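PDB 4CCL: 50S ribosomal protein L16 arginine hydroxylase from Escherichia coli, which catalyses the iron- and 2-oxoglutarate-dependent 3-hydroxylation of an arginine in ribosomal protein uL16. Local coordinates for residues D109-S114 / M196-G201. Sequence-based numbering, arbitrary orientation.
Sequences DDLMIS and MNYSVG. With SO4 (sulfate ion), chain L.
Ile113 and Tyr198 form a non-hydrogen-bonded pair between adjacent antiparallel strands in the JmjC domain, a cupin-type beta fold. Six backbone hydrogen bonds join 109-114 to 196-201. Met112 and Ser199 exchange two of them, Ser114 and Asn197 another two. From Leu111 to Ser114 and from Asn197 to Val200, side chains alternate between the two sheet faces. On one, Ile113 lies alongside Tyr198, both pointing the same way. Ile113 CD1 lies 3.7 Å from Tyr198 CE2, an oblique approach, while Leu111 CD1 sits at the ring edge, 4.1 Å from Tyr198 CD2. Leu111 CD2 also meets Val200 CG2 at 3.5 Å. Ile113 CG2 lies 4.2 Å from Met196 SE. Replacing Ile113 by an alanine would probably open a gap beside the Tyr198 ring and deprive the Met196 selenium of its CG2 neighbour. The other face carries Met112, Ser114, Asn197 and Ser199. There Ser114, an inferred substrate-binding residue, donates from OG to O1 of a sulfate ion (2.8 Å), probably from the crystallisation liquor. Arg140 also binds this sulfate, and Asn197 OD1 accepts bonds from Arg140 and Trp142. Strand 79-83 flanks 109-114, and strand 131-135 flanks 196-201. Helix 37-45 packs on Ile113 and Met196 through Leu40.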
loop_
_atom_site.group_PDB
_atom_site.type_symbol
_atom_site.label_atom_id
_atom_site.label_comp_id
_atom_site.label_asym_id
_atom_site.label_seq_id
_atom_site.Cartn_x
_atom_site.Cartn_y
_atom_site.Cartn_z
ATOM N N ASP B 109 -12.569 12.489 -17.428
ATOM C CA ASP B 109 -11.151 12.192 -17.593
ATOM C C ASP B 109 -10.454 13.148 -18.552
ATOM O O ASP B 109 -9.763 14.066 -18.112
ATOM C CB ASP B 109 -10.955 10.748 -18.067
ATOM C CG ASP B 109 -9.495 10.325 -18.066
ATOM O OD1 ASP B 109 -8.685 10.991 -17.390
ATOM O OD2 ASP B 109 -9.158 9.324 -18.733
ATOM N N ASP B 110 -10.678 12.951 -19.850
ATOM C CA ASP B 110 -9.996 13.705 -20.902
ATOM C C ASP B 110 -10.643 13.463 -22.267
ATOM O O ASP B 110 -11.592 12.687 -22.386
ATOM C CB ASP B 110 -8.510 13.327 -20.970
ATOM C CG ASP B 110 -7.662 14.096 -19.973
ATOM O OD1 ASP B 110 -7.864 15.321 -19.836
ATOM O OD2 ASP B 110 -6.809 13.469 -19.311
ATOM N N LEU B 111 -10.095 14.111 -23.292
ATOM C CA LEU B 111 -10.611 14.025 -24.655
ATOM C C LEU B 111 -9.597 13.324 -25.557
ATOM O O LEU B 111 -8.516 13.859 -25.807
ATOM C CB LEU B 111 -10.893 15.439 -25.183
ATOM C CG LEU B 111 -11.806 15.709 -26.391
ATOM C CD1 LEU B 111 -11.228 15.218 -27.704
ATOM C CD2 LEU B 111 -13.176 15.109 -26.174
HETATM N N MSE B 112 -9.944 12.140 -26.057
HETATM C CA MSE B 112 -9.054 11.460 -26.998
HETATM C C MSE B 112 -9.649 11.482 -28.406
HETATM O O MSE B 112 -10.843 11.255 -28.587
HETATM C CB MSE B 112 -8.721 10.033 -26.531
HETATM C CG MSE B 112 -9.627 8.922 -27.065
HETATM SE SE MSE B 112 -9.085 8.222 -28.818
HETATM C CE MSE B 112 -10.477 6.877 -29.014
ATOM N N ILE B 113 -8.815 11.779 -29.398
ATOM C CA ILE B 113 -9.292 11.908 -30.773
ATOM C C ILE B 113 -8.774 10.779 -31.654
ATOM O O ILE B 113 -7.610 10.402 -31.559
ATOM C CB ILE B 113 -8.859 13.255 -31.395
ATOM C CG1 ILE B 113 -9.372 14.419 -30.550
ATOM C CG2 ILE B 113 -9.359 13.382 -32.831
ATOM C CD1 ILE B 113 -9.031 15.781 -31.106
ATOM N N SER B 114 -9.634 10.239 -32.511
ATOM C CA SER B 114 -9.183 9.250 -33.483
ATOM C C SER B 114 -9.496 9.685 -34.910
ATOM O O SER B 114 -10.601 10.142 -35.200
ATOM C CB SER B 114 -9.796 7.875 -33.200
ATOM O OG SER B 114 -11.181 7.852 -33.504
HETATM N N MSE B 196 -13.315 11.587 -38.152
HETATM C CA MSE B 196 -12.766 12.094 -36.903
HETATM C C MSE B 196 -13.747 11.829 -35.764
HETATM O O MSE B 196 -14.922 12.191 -35.844
HETATM C CB MSE B 196 -12.477 13.593 -37.015
HETATM C CG MSE B 196 -11.298 13.923 -37.914
HETATM SE SE MSE B 196 -9.592 13.809 -36.974
HETATM C CE MSE B 196 -9.449 15.667 -36.413
ATOM N N ASN B 197 -13.261 11.181 -34.710
ATOM C CA ASN B 197 -14.083 10.894 -33.541
ATOM C C ASN B 197 -13.484 11.492 -32.278
ATOM O O ASN B 197 -12.270 11.434 -32.063
ATOM C CB ASN B 197 -14.279 9.386 -33.367
ATOM C CG ASN B 197 -15.510 8.870 -34.089
ATOM O OD1 ASN B 197 -16.043 7.814 -33.748
ATOM N ND2 ASN B 197 -15.970 9.616 -35.087
ATOM N N TYR B 198 -14.347 12.064 -31.445
ATOM C CA TYR B 198 -13.899 12.708 -30.224
ATOM C C TYR B 198 -14.526 12.015 -29.032
ATOM O O TYR B 198 -15.717 12.157 -28.771
ATOM C CB TYR B 198 -14.300 14.183 -30.231
ATOM C CG TYR B 198 -13.870 14.916 -31.476
ATOM C CD1 TYR B 198 -14.622 14.840 -32.643
ATOM C CD2 TYR B 198 -12.708 15.673 -31.491
ATOM C CE1 TYR B 198 -14.232 15.498 -33.788
ATOM C CE2 TYR B 198 -12.309 16.341 -32.632
ATOM C CZ TYR B 198 -13.077 16.248 -33.778
ATOM O OH TYR B 198 -12.688 16.904 -34.919
ATOM N N SER B 199 -13.702 11.304 -28.276
ATOM C CA SER B 199 -14.185 10.568 -27.125
ATOM C C SER B 199 -13.944 11.351 -25.842
ATOM O O SER B 199 -12.795 11.610 -25.462
ATOM C CB SER B 199 -13.528 9.186 -27.056
ATOM O OG SER B 199 -13.877 8.403 -28.189
ATOM N N VAL B 200 -15.039 11.723 -25.186
ATOM C CA VAL B 200 -14.961 12.341 -23.879
ATOM C C VAL B 200 -15.046 11.174 -22.930
ATOM O O VAL B 200 -16.092 10.524 -22.812
ATOM C CB VAL B 200 -16.167 13.253 -23.605
ATOM C CG1 VAL B 200 -16.054 13.880 -22.221
ATOM C CG2 VAL B 200 -16.293 14.321 -24.677
ATOM N N GLY B 201 -13.932 10.905 -22.260
ATOM C CA GLY B 201 -13.819 9.743 -21.408
ATOM C C GLY B 201 -14.072 10.090 -19.962
ATOM O O GLY B 201 -13.990 11.252 -19.562
HETATM S S SO4 L . -12.274 5.085 -31.569
HETATM O O1 SO4 L . -12.680 6.487 -31.620
HETATM O O2 SO4 L . -12.561 4.534 -30.248
HETATM O O3 SO4 L . -13.017 4.321 -32.565
HETATM O O4 SO4 L . -10.843 5.000 -31.842
#